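FAD-binding oxidoreductase (Gulosibacter chungangensis, PDB 7PBG) oxidises 4-ethylphenol as a flavoprotein oxidase, carrying covalently bound FAD, and belongs to the PCMH-type family of FAD-linked oxidoreductases. Local coordinates at residues Gly62-Val67 and Lys109-Val114; Ala124-Gly129 and Gly156-Asn161; Glu183-Asp188 and Ile227-Gly232. One frame throughout, in Å; residues are numbered along the deposited sequence.

How the interactions relate
From the N terminus, interaction 1 comes first. It closes a loop of 41 residues by bringing Lys109-Val114 back to the start of helix 64-77. Interaction 2 follows and joins the end of strand 123-126 to the start of helix 158-163 across 26 residues. Interaction 3 pairs strand 179-186 with strand 226-237 across 38 residues. The three lie in series, so none encloses or crosses another. They still touch. Met111 O meets Gly129 N at 2.8 Å, Thr64 OG1 meets Glu183 OE1 at 2.9 Å, and Val126 N meets Met231 O at 2.8 Å. Interactions 2 and 3 reach one antiparallel sheet, and both contact FAD.

Interaction 1 (Gly62-Val67 and Lys109-Val114)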
loop_
_atom_site.group_PDB
_atom_site.type_symbol
_atom_site.label_atom_id
_atom_site.label_comp_id
_atom_site.label_asym_id
_atom_site.label_seq_id
_atom_site.Cartn_x
_atom_site.Cartn_y
_atom_site.Cartn_z
ATOM N N GLY A 62 -0.267 -6.618 -29.628
ATOM C CA GLY A 62 1.110 -6.176 -29.899
ATOM C C GLY A 62 1.468 -4.892 -29.182
ATOM O O GLY A 62 2.662 -4.530 -29.223
ATOM N N SER A 63 0.500 -4.229 -28.534
ATOM C CA SER A 63 0.628 -2.832 -28.045
ATOM C C SER A 63 -0.586 -2.460 -27.200
ATOM O O SER A 63 -1.645 -3.091 -27.348
ATOM C CB SER A 63 0.774 -1.856 -29.151
ATOM O OG SER A 63 -0.459 -1.734 -29.838
ATOM N N THR A 64 -0.458 -1.425 -26.392
ATOM C CA THR A 64 -1.595 -0.821 -25.663
ATOM C C THR A 64 -2.718 -0.494 -26.685
ATOM O O THR A 64 -3.905 -0.767 -26.391
ATOM C CB THR A 64 -1.140 0.433 -24.926
ATOM O OG1 THR A 64 -0.074 0.023 -24.051
ATOM C CG2 THR A 64 -2.285 1.043 -24.125
ATOM N N GLU A 65 -2.366 0.072 -27.845
ATOM C CA GLU A 65 -3.412 0.447 -28.833
ATOM C C GLU A 65 -4.211 -0.799 -29.239
ATOM O O GLU A 65 -5.458 -0.705 -29.401
ATOM C CB GLU A 65 -2.787 1.125 -30.050
ATOM C CG GLU A 65 -3.835 1.652 -31.014
ATOM C CD GLU A 65 -3.280 2.521 -32.136
ATOM O OE1 GLU A 65 -2.052 2.758 -32.160
ATOM O OE2 GLU A 65 -4.082 2.975 -32.972
ATOM N N ASP A 66 -3.528 -1.908 -29.497
ATOM C CA ASP A 66 -4.203 -3.184 -29.875
ATOM C C ASP A 66 -5.181 -3.534 -28.745
ATOM O O ASP A 66 -6.331 -3.858 -29.000
ATOM C CB ASP A 66 -3.241 -4.342 -30.081
ATOM C CG ASP A 66 -2.505 -4.325 -31.413
ATOM O OD1 ASP A 66 -2.719 -3.388 -32.211
ATOM O OD2 ASP A 66 -1.746 -5.272 -31.647
ATOM N N VAL A 67 -4.712 -3.537 -27.511
ATOM C CA VAL A 67 -5.620 -3.802 -26.348
ATOM C C VAL A 67 -6.840 -2.871 -26.402
ATOM O O VAL A 67 -8.000 -3.349 -26.216
ATOM C CB VAL A 67 -4.870 -3.727 -25.005
ATOM C CG1 VAL A 67 -5.837 -3.940 -23.851
ATOM C CG2 VAL A 67 -3.788 -4.758 -24.946
ATOM N N LYS A 109 2.701 -12.583 -24.692
ATOM C CA LYS A 109 3.280 -13.260 -25.883
ATOM C C LYS A 109 4.135 -12.226 -26.637
ATOM O O LYS A 109 5.299 -12.559 -26.982
ATOM C CB LYS A 109 2.150 -13.855 -26.738
ATOM C CG LYS A 109 2.577 -14.482 -28.068
ATOM C CD LYS A 109 2.581 -15.966 -28.152
ATOM C CE LYS A 109 3.375 -16.478 -29.343
ATOM N NZ LYS A 109 2.514 -16.671 -30.530
ATOM N N ARG A 110 3.580 -11.024 -26.911
ATOM C CA ARG A 110 4.254 -9.980 -27.719
ATOM C C ARG A 110 4.628 -8.750 -26.887
ATOM O O ARG A 110 5.572 -8.031 -27.282
ATOM C CB ARG A 110 3.339 -9.575 -28.868
ATOM C CG ARG A 110 3.047 -10.757 -29.771
ATOM C CD ARG A 110 2.043 -10.399 -30.819
ATOM N NE ARG A 110 2.544 -9.337 -31.678
ATOM C CZ ARG A 110 1.784 -8.493 -32.377
ATOM N NH1 ARG A 110 0.472 -8.600 -32.342
ATOM N NH2 ARG A 110 2.350 -7.609 -33.183
ATOM N N MET A 111 3.896 -8.436 -25.825
ATOM C CA MET A 111 4.195 -7.224 -25.038
ATOM C C MET A 111 5.132 -7.626 -23.901
ATOM O O MET A 111 4.619 -7.918 -22.789
ATOM C CB MET A 111 2.893 -6.623 -24.522
ATOM C CG MET A 111 1.993 -6.188 -25.679
ATOM S SD MET A 111 0.356 -5.608 -25.138
ATOM C CE MET A 111 0.819 -4.060 -24.368
ATOM N N ASN A 112 6.439 -7.745 -24.186
ATOM C CA ASN A 112 7.328 -8.537 -23.312
ATOM C C ASN A 112 8.642 -7.821 -23.019
ATOM O O ASN A 112 9.552 -8.508 -22.538
ATOM C CB ASN A 112 7.517 -9.944 -23.855
ATOM C CG ASN A 112 8.238 -9.923 -25.194
ATOM O OD1 ASN A 112 8.630 -8.851 -25.679
ATOM N ND2 ASN A 112 8.434 -11.096 -25.776
ATOM N N ARG A 113 8.694 -6.504 -23.159
ATOM C CA ARG A 113 9.941 -5.726 -22.940
ATOM C C ARG A 113 10.082 -5.268 -21.485
ATOM O O ARG A 113 9.107 -4.787 -20.840
ATOM C CB ARG A 113 10.024 -4.550 -23.926
ATOM C CG ARG A 113 10.185 -5.003 -25.376
ATOM C CD ARG A 113 11.307 -4.348 -26.133
ATOM N NE ARG A 113 11.150 -2.910 -26.312
ATOM C CZ ARG A 113 10.309 -2.297 -27.170
ATOM N NH1 ARG A 113 9.552 -3.004 -27.990
ATOM N NH2 ARG A 113 10.286 -0.972 -27.260
ATOM N N VAL A 114 11.330 -5.323 -21.017
ATOM C CA VAL A 114 11.785 -4.460 -19.914
ATOM C C VAL A 114 12.073 -3.084 -20.513
ATOM O O VAL A 114 12.922 -3.010 -21.483
ATOM C CB VAL A 114 13.031 -5.061 -19.252
ATOM C CG1 VAL A 114 13.591 -4.115 -18.219
ATOM C CG2 VAL A 114 12.750 -6.455 -18.710
HETATM O O HOH W 1 -0.950 -6.555 -33.853
#
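Met111 holds CG anti to its carbonyl carbon (chi1 -62°) and then bends at its last torsion (chi3 71°), which turns the methyl onto the backbone of Ser63 and Thr64. Its CE lies 3.5 Å from Ser63 C and is almost as near to Thr64 N. The sulfur passes alongside Ser63 N and has Val67 CG2 as an apolar neighbour, with SD to CG2 at 4.2 Å. Ser63 N is buried here without a polar partner.

Arg110 bends at chi3 as well, and this lays its guanidinium flat over Gly62. Gly62 CA sits 3.4 Å above the guanidinium plane, over its centre. A side chain on Gly62 would run into Arg110 NH2. Gly62 N and Arg110 NH1 are both donors, and they do not bond to each other. Gly62 N instead donates to Asp66 OD2 at 2.8 Å. Arg110 NH1 reaches the same oxygen through a water, which lies in the guanidinium plane, accepts from NH1 at 2.9 Å and donates to OD2. The direct gap from Asp66 OD2 to NH1 is 4.1 Å, so the two charges are near without a salt bridge. NH1 also bonds to Trp60 O.

Ser63 is the N-cap of the helix, and its OG accepts from Asp66 N at 3.1 Å. The contact joins the first turn of helix 64-77 to the loop between strands 103-106 and 114-118. Thr64 and Val67 face Val185 of strand 179-186, while Met111 also packs on Thr229 of strand 226-237.

Interaction 2 (Ala124-Gly129 and Gly156-Asn161); sequences AVVEPG and GSVMGN. With FAD (flavin-adenine dinucleotide), chain C.
Met159 and Pro128 lie side by side and point the same way, at the helix N terminus that meets the FAD diphosphate in this PCMH-type FAD-binding domain. Met159 CG is anti to the backbone N (chi1 -180°), and the chain bends only at its end. Its SD rests 3.8 Å from Pro128 CG. The terminal CE lies against the backbone, 3.6 Å from Val126 O. On the ligand side, Met159 SD approaches FAD N6A. Val126 and Val158 cross at about a right angle, meeting by CG2 and CG1.

Ser157 is the N-cap of helix 158-163. Its OG donates to Pro128 O at 2.8 Å, in the carbonyl plane, and accepts from Gly160 N. The two bonds fix the hydroxyl between loop and helix. Ser157 N donates to FAD O2P at 2.8 Å, so the helix start would help to offset the phosphate charge. A side chain on Gly156 or Gly160 would clash with FAD. Asn161 OD1 bonds to His175. Asn161 ND2 donates to FAD O4' at 3.1 Å and also to the flavin oxygen O2, 3.0 Å from ND2.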
loop_
_atom_site.group_PDB
_atom_site.type_symbol
_atom_site.label_atom_id
_atom_site.label_comp_id
_atom_site.label_asym_id
_atom_site.label_seq_id
_atom_site.Cartn_x
_atom_site.Cartn_y
_atom_site.Cartn_z
ATOM N N ALA A 124 12.459 -0.888 -11.856
ATOM C CA ALA A 124 12.384 -1.343 -13.244
ATOM C C ALA A 124 10.966 -1.082 -13.722
ATOM O O ALA A 124 10.058 -0.867 -12.892
ATOM C CB ALA A 124 12.752 -2.803 -13.344
ATOM N N VAL A 125 10.824 -1.037 -15.013
ATOM C CA VAL A 125 9.509 -0.890 -15.690
ATOM C C VAL A 125 9.320 -2.079 -16.614
ATOM O O VAL A 125 10.235 -2.361 -17.472
ATOM C CB VAL A 125 9.367 0.449 -16.431
ATOM C CG1 VAL A 125 8.019 0.569 -17.152
ATOM C CG2 VAL A 125 9.623 1.611 -15.493
ATOM N N VAL A 126 8.195 -2.751 -16.476
ATOM C CA VAL A 126 7.985 -4.015 -17.220
ATOM C C VAL A 126 6.678 -3.965 -17.997
ATOM O O VAL A 126 5.698 -3.357 -17.535
ATOM C CB VAL A 126 8.041 -5.246 -16.293
ATOM C CG1 VAL A 126 9.409 -5.351 -15.657
ATOM C CG2 VAL A 126 6.965 -5.216 -15.227
ATOM N N GLU A 127 6.689 -4.643 -19.107
ATOM C CA GLU A 127 5.461 -5.017 -19.844
ATOM C C GLU A 127 4.977 -6.364 -19.319
ATOM O O GLU A 127 5.657 -7.109 -18.592
ATOM C CB GLU A 127 5.771 -5.018 -21.354
ATOM C CG GLU A 127 6.108 -3.627 -21.859
ATOM C CD GLU A 127 6.204 -3.512 -23.359
ATOM O OE1 GLU A 127 6.717 -4.465 -23.973
ATOM O OE2 GLU A 127 5.631 -2.520 -23.926
ATOM N N PRO A 128 3.776 -6.784 -19.729
ATOM C CA PRO A 128 3.194 -7.997 -19.174
ATOM C C PRO A 128 4.038 -9.274 -19.290
ATOM O O PRO A 128 4.034 -10.083 -18.407
ATOM C CB PRO A 128 1.871 -8.125 -19.940
ATOM C CG PRO A 128 1.530 -6.716 -20.308
ATOM C CD PRO A 128 2.849 -6.021 -20.593
ATOM N N GLY A 129 4.741 -9.470 -20.407
ATOM C CA GLY A 129 5.377 -10.749 -20.697
ATOM C C GLY A 129 6.725 -10.905 -20.029
ATOM O O GLY A 129 7.345 -11.994 -20.194
ATOM N N GLY A 156 7.018 -17.066 -13.816
ATOM C CA GLY A 156 6.011 -16.113 -13.315
ATOM C C GLY A 156 6.218 -14.737 -13.925
ATOM O O GLY A 156 7.371 -14.330 -14.131
ATOM N N SER A 157 5.147 -14.051 -14.301
ATOM C CA SER A 157 5.159 -12.649 -14.797
ATOM C C SER A 157 5.333 -11.642 -13.656
ATOM O O SER A 157 4.565 -11.684 -12.633
ATOM C CB SER A 157 3.888 -12.344 -15.581
ATOM O OG SER A 157 3.744 -10.952 -15.747
ATOM N N VAL A 158 6.305 -10.741 -13.748
ATOM C CA VAL A 158 6.484 -9.714 -12.680
ATOM C C VAL A 158 5.159 -9.002 -12.481
ATOM O O VAL A 158 4.669 -8.882 -11.310
ATOM C CB VAL A 158 7.644 -8.776 -13.032
ATOM C CG1 VAL A 158 7.856 -7.688 -11.976
ATOM C CG2 VAL A 158 8.902 -9.554 -13.300
ATOM N N MET A 159 4.518 -8.646 -13.584
ATOM C CA MET A 159 3.238 -7.901 -13.561
ATOM C C MET A 159 2.099 -8.809 -13.121
ATOM O O MET A 159 1.254 -8.429 -12.225
ATOM C CB MET A 159 2.952 -7.333 -14.946
ATOM C CG MET A 159 1.687 -6.576 -14.971
ATOM S SD MET A 159 1.224 -6.031 -16.622
ATOM C CE MET A 159 2.512 -4.810 -16.891
ATOM N N GLY A 160 1.994 -9.967 -13.763
ATOM C CA GLY A 160 0.851 -10.864 -13.522
ATOM C C GLY A 160 0.800 -11.328 -12.079
ATOM O O GLY A 160 -0.259 -11.335 -11.444
ATOM N N ASN A 161 1.954 -11.673 -11.503
ATOM C CA ASN A 161 1.994 -12.124 -10.103
ATOM C C ASN A 161 1.493 -10.970 -9.225
ATOM O O ASN A 161 0.713 -11.201 -8.291
ATOM C CB ASN A 161 3.418 -12.560 -9.771
ATOM C CG ASN A 161 3.531 -13.020 -8.346
ATOM O OD1 ASN A 161 3.660 -12.188 -7.422
ATOM N ND2 ASN A 161 3.487 -14.326 -8.168
HETATM P PA FAD C . -0.884 -14.316 -14.842
HETATM O O1A FAD C . -1.500 -15.668 -15.001
HETATM O O2A FAD C . -0.403 -13.593 -16.077
HETATM O O5B FAD C . -1.929 -13.392 -14.124
HETATM C C5B FAD C . -2.677 -13.835 -13.001
HETATM C C4B FAD C . -3.981 -13.075 -12.989
HETATM O O4B FAD C . -3.743 -11.651 -12.789
HETATM C C3B FAD C . -4.807 -13.133 -14.284
HETATM O O3B FAD C . -5.583 -14.326 -14.352
HETATM C C2B FAD C . -5.600 -11.818 -14.229
HETATM O O2B FAD C . -6.723 -11.985 -13.384
HETATM C C1B FAD C . -4.566 -10.866 -13.636
HETATM N N9A FAD C . -3.726 -10.211 -14.604
HETATM C C8A FAD C . -2.464 -10.580 -14.948
HETATM N N7A FAD C . -1.943 -9.784 -15.835
HETATM C C5A FAD C . -2.935 -8.881 -16.137
HETATM C C6A FAD C . -2.961 -7.761 -16.974
HETATM N N6A FAD C . -1.939 -7.416 -17.768
HETATM N N1A FAD C . -4.116 -7.060 -17.026
HETATM C C2A FAD C . -5.142 -7.428 -16.216
HETATM N N3A FAD C . -5.213 -8.442 -15.363
HETATM C C4A FAD C . -4.057 -9.139 -15.375
HETATM N N1 FAD C . 2.561 -17.603 -6.292
HETATM C C2 FAD C . 3.149 -16.672 -5.562
HETATM O O2 FAD C . 2.722 -15.489 -5.557
HETATM N N3 FAD C . 4.274 -16.929 -4.867
HETATM C C4 FAD C . 4.827 -18.175 -4.795
HETATM O O4 FAD C . 5.908 -18.338 -4.196
HETATM C C4X FAD C . 4.219 -19.194 -5.505
HETATM N N5 FAD C . 4.739 -20.389 -5.421
HETATM C C5X FAD C . 4.121 -21.378 -6.147
HETATM C C6 FAD C . 4.675 -22.665 -6.094
HETATM C C7 FAD C . 4.158 -23.710 -6.834
HETATM C C7M FAD C . 4.804 -25.078 -6.756
HETATM C C8 FAD C . 3.048 -23.458 -7.670
HETATM C C8M FAD C . 2.451 -24.560 -8.491
HETATM C C9 FAD C . 2.473 -22.204 -7.703
HETATM C C9A FAD C . 2.996 -21.127 -6.962
HETATM N N10 FAD C . 2.477 -19.837 -7.020
HETATM C C10 FAD C . 3.084 -18.820 -6.297
HETATM C "C1'" FAD C . 1.349 -19.481 -7.919
HETATM C "C2'" FAD C . 1.801 -19.033 -9.318
HETATM O "O2'" FAD C . 2.865 -19.903 -9.834
HETATM C "C3'" FAD C . 2.367 -17.600 -9.399
HETATM O "O3'" FAD C . 1.574 -16.721 -8.640
HETATM C "C4'" FAD C . 2.514 -17.025 -10.814
HETATM O "O4'" FAD C . 3.510 -15.991 -10.823
HETATM C "C5'" FAD C . 1.204 -16.486 -11.322
HETATM O "O5'" FAD C . 1.095 -16.604 -12.747
HETATM P P FAD C . 1.549 -15.422 -13.718
HETATM O O1P FAD C . 1.782 -16.003 -15.081
HETATM O O2P FAD C . 2.687 -14.730 -13.039
HETATM O O3P FAD C . 0.290 -14.436 -13.754
HETATM O O HOH W 2 5.909 -8.508 -16.118
#

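Interaction 3 (Glu183-Asp188 and Ile227-Gly232). With FAD (flavin-adenine dinucleotide), chain C.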
loop_
_atom_site.group_PDB
_atom_site.type_symbol
_atom_site.label_atom_id
_atom_site.label_comp_id
_atom_site.label_asym_id
_atom_site.label_seq_id
_atom_site.Cartn_x
_atom_site.Cartn_y
_atom_site.Cartn_z
ATOM N N GLU A 183 0.059 1.513 -16.307
ATOM C CA GLU A 183 -0.799 1.907 -17.436
ATOM C C GLU A 183 -1.878 0.841 -17.550
ATOM O O GLU A 183 -1.539 -0.372 -17.556
ATOM C CB GLU A 183 0.024 2.039 -18.720
ATOM C CG GLU A 183 -0.804 2.517 -19.909
ATOM C CD GLU A 183 0.044 2.735 -21.156
ATOM O OE1 GLU A 183 0.346 1.753 -21.822
ATOM O OE2 GLU A 183 0.455 3.876 -21.419
ATOM N N VAL A 184 -3.125 1.281 -17.666
ATOM C CA VAL A 184 -4.289 0.387 -17.626
ATOM C C VAL A 184 -5.216 0.793 -18.758
ATOM O O VAL A 184 -5.611 1.934 -18.819
ATOM C CB VAL A 184 -4.984 0.391 -16.234
ATOM C CG1 VAL A 184 -6.134 -0.572 -16.186
ATOM C CG2 VAL A 184 -4.013 0.054 -15.118
ATOM N N VAL A 185 -5.629 -0.174 -19.555
ATOM C CA VAL A 185 -6.759 0.037 -20.505
ATOM C C VAL A 185 -8.006 -0.330 -19.727
ATOM O O VAL A 185 -8.161 -1.473 -19.298
ATOM C CB VAL A 185 -6.579 -0.783 -21.786
ATOM C CG1 VAL A 185 -7.810 -0.628 -22.664
ATOM C CG2 VAL A 185 -5.308 -0.396 -22.491
ATOM N N LEU A 186 -8.873 0.644 -19.554
ATOM C CA LEU A 186 -10.136 0.468 -18.830
ATOM C C LEU A 186 -11.130 -0.234 -19.763
ATOM O O LEU A 186 -10.845 -0.418 -20.934
ATOM C CB LEU A 186 -10.671 1.810 -18.334
ATOM C CG LEU A 186 -9.767 2.526 -17.333
ATOM C CD1 LEU A 186 -10.260 3.963 -17.088
ATOM C CD2 LEU A 186 -9.697 1.759 -16.036
ATOM N N ALA A 187 -12.260 -0.613 -19.215
ATOM C CA ALA A 187 -13.258 -1.512 -19.852
ATOM C C ALA A 187 -13.971 -0.829 -21.019
ATOM O O ALA A 187 -14.521 -1.582 -21.819
ATOM C CB ALA A 187 -14.246 -2.010 -18.820
ATOM N N ASP A 188 -13.831 0.491 -21.199
ATOM C CA ASP A 188 -14.330 1.251 -22.376
ATOM C C ASP A 188 -13.220 1.511 -23.390
ATOM O O ASP A 188 -13.467 2.216 -24.375
ATOM C CB ASP A 188 -14.981 2.563 -21.936
ATOM C CG ASP A 188 -14.024 3.608 -21.384
ATOM O OD1 ASP A 188 -12.909 3.237 -20.923
ATOM O OD2 ASP A 188 -14.419 4.787 -21.406
ATOM N N ILE A 227 -7.129 -3.608 -17.871
ATOM C CA ILE A 227 -6.031 -4.421 -18.460
ATOM C C ILE A 227 -4.716 -3.640 -18.356
ATOM O O ILE A 227 -4.562 -2.592 -18.962
ATOM C CB ILE A 227 -6.392 -4.861 -19.876
ATOM C CG1 ILE A 227 -7.744 -5.568 -19.908
ATOM C CG2 ILE A 227 -5.253 -5.677 -20.472
ATOM C CD1 ILE A 227 -8.225 -5.878 -21.319
ATOM N N CYS A 228 -3.767 -4.142 -17.569
ATOM C CA CYS A 228 -2.490 -3.468 -17.344
ATOM C C CYS A 228 -1.522 -3.743 -18.532
ATOM O O CYS A 228 -1.415 -4.895 -18.985
ATOM C CB CYS A 228 -1.856 -3.976 -16.087
ATOM S SG CYS A 228 -0.358 -3.051 -15.677
ATOM N N THR A 229 -0.943 -2.679 -19.074
ATOM C CA THR A 229 -0.011 -2.771 -20.230
ATOM C C THR A 229 1.400 -2.373 -19.807
ATOM O O THR A 229 2.342 -2.541 -20.603
ATOM C CB THR A 229 -0.570 -1.921 -21.366
ATOM O OG1 THR A 229 -0.691 -0.577 -20.889
ATOM C CG2 THR A 229 -1.913 -2.446 -21.822
ATOM N N ARG A 230 1.572 -1.851 -18.616
ATOM C CA ARG A 230 2.913 -1.377 -18.151
ATOM C C ARG A 230 2.857 -1.255 -16.649
ATOM O O ARG A 230 1.801 -0.784 -16.108
ATOM C CB ARG A 230 3.270 -0.045 -18.830
ATOM C CG ARG A 230 4.723 0.350 -18.577
ATOM C CD ARG A 230 5.036 1.803 -18.850
ATOM N NE ARG A 230 4.822 2.098 -20.250
ATOM C CZ ARG A 230 5.461 3.001 -20.954
ATOM N NH1 ARG A 230 6.401 3.752 -20.399
ATOM N NH2 ARG A 230 5.169 3.109 -22.237
ATOM N N MET A 231 3.941 -1.610 -15.948
ATOM C CA MET A 231 3.962 -1.547 -14.483
ATOM C C MET A 231 5.380 -1.246 -14.006
ATOM O O MET A 231 6.335 -1.857 -14.552
ATOM C CB MET A 231 3.510 -2.856 -13.850
ATOM C CG MET A 231 3.405 -2.787 -12.332
ATOM S SD MET A 231 3.001 -4.387 -11.635
ATOM C CE MET A 231 1.221 -4.241 -11.747
ATOM N N GLY A 232 5.502 -0.282 -13.089
ATOM C CA GLY A 232 6.792 -0.085 -12.414
ATOM C C GLY A 232 6.917 -1.052 -11.255
ATOM O O GLY A 232 5.903 -1.301 -10.537
HETATM P PA FAD C . -0.884 -14.316 -14.842
HETATM O O1A FAD C . -1.500 -15.668 -15.001
HETATM O O2A FAD C . -0.403 -13.593 -16.077
HETATM O O5B FAD C . -1.929 -13.392 -14.124
HETATM C C5B FAD C . -2.677 -13.835 -13.001
HETATM C C4B FAD C . -3.981 -13.075 -12.989
HETATM O O4B FAD C . -3.743 -11.651 -12.789
HETATM C C3B FAD C . -4.807 -13.133 -14.284
HETATM O O3B FAD C . -5.583 -14.326 -14.352
HETATM C C2B FAD C . -5.600 -11.818 -14.229
HETATM O O2B FAD C . -6.723 -11.985 -13.384
HETATM C C1B FAD C . -4.566 -10.866 -13.636
HETATM N N9A FAD C . -3.726 -10.211 -14.604
HETATM C C8A FAD C . -2.464 -10.580 -14.948
HETATM N N7A FAD C . -1.943 -9.784 -15.835
HETATM C C5A FAD C . -2.935 -8.881 -16.137
HETATM C C6A FAD C . -2.961 -7.761 -16.974
HETATM N N6A FAD C . -1.939 -7.416 -17.768
HETATM N N1A FAD C . -4.116 -7.060 -17.026
HETATM C C2A FAD C . -5.142 -7.428 -16.216
HETATM N N3A FAD C . -5.213 -8.442 -15.363
HETATM C C4A FAD C . -4.057 -9.139 -15.375
HETATM N N1 FAD C . 2.561 -17.603 -6.292
HETATM C C2 FAD C . 3.149 -16.672 -5.562
HETATM O O2 FAD C . 2.722 -15.489 -5.557
HETATM N N3 FAD C . 4.274 -16.929 -4.867
HETATM C C4 FAD C . 4.827 -18.175 -4.795
HETATM O O4 FAD C . 5.908 -18.338 -4.196
HETATM C C4X FAD C . 4.219 -19.194 -5.505
HETATM N N5 FAD C . 4.739 -20.389 -5.421
HETATM C C5X FAD C . 4.121 -21.378 -6.147
HETATM C C6 FAD C . 4.675 -22.665 -6.094
HETATM C C7 FAD C . 4.158 -23.710 -6.834
HETATM C C7M FAD C . 4.804 -25.078 -6.756
HETATM C C8 FAD C . 3.048 -23.458 -7.670
HETATM C C8M FAD C . 2.451 -24.560 -8.491
HETATM C C9 FAD C . 2.473 -22.204 -7.703
HETATM C C9A FAD C . 2.996 -21.127 -6.962
HETATM N N10 FAD C . 2.477 -19.837 -7.020
HETATM C C10 FAD C . 3.084 -18.820 -6.297
HETATM C "C1'" FAD C . 1.349 -19.481 -7.919
HETATM C "C2'" FAD C . 1.801 -19.033 -9.318
HETATM O "O2'" FAD C . 2.865 -19.903 -9.834
HETATM C "C3'" FAD C . 2.367 -17.600 -9.399
HETATM O "O3'" FAD C . 1.574 -16.721 -8.640
HETATM C "C4'" FAD C . 2.514 -17.025 -10.814
HETATM O "O4'" FAD C . 3.510 -15.991 -10.823
HETATM C "C5'" FAD C . 1.204 -16.486 -11.322
HETATM O "O5'" FAD C . 1.095 -16.604 -12.747
HETATM P P FAD C . 1.549 -15.422 -13.718
HETATM O O1P FAD C . 1.782 -16.003 -15.081
HETATM O O2P FAD C . 2.687 -14.730 -13.039
HETATM O O3P FAD C . 0.290 -14.436 -13.754
HETATM O O HOH W 3 3.061 1.206 -22.240
#
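Glu183 OE1 is gripped by Thr229, a water and Thr64. Thr229 OG1 donates to it at 2.7 Å, using the anti lone pair of OE1, and the water donates at 2.8 Å. Thr64 OG1 is the third partner. The setting is an antiparallel pair of strands, 179-186 and 226-237, in the sheet of the FAD-binding domain. Over 183-186 and 227-232 the two directions differ by 152°, close to antiparallel, and a beta bulge shifts the register by one residue between Glu183 and Val184.

Thr229 OG1 stands between its backbone N and carbonyl carbon (chi1 59°), which turns it to Glu183. The water that holds OE1 also accepts from Arg230 NE, in the guanidinium plane. Arg230 and Glu183 thus meet through water, and their side chains touch at CB, while Glu183 OE2 forms a salt bridge with Arg193. An alanine here would probably cost Thr229 OG1, Thr64 OG1 and the water their shared carboxylate oxygen and leave Arg193 without this salt bridge.

Four backbone bonds join the strands here. Glu183 N donates to Arg230 O, and Thr229 N to Glu183 O. Val185 and Ile227 form a hydrogen-bonded pair with two bonds, the shorter from Val185 N to Ile227 O at 2.7 Å. Val184 and Cys228 are a non-hydrogen-bonded pair, and the backbone of Cys228 is left to read the adenine of FAD. Cys228 N donates to FAD N1A at 3.0 Å, and FAD N6A donates to Cys228 O at 2.8 Å.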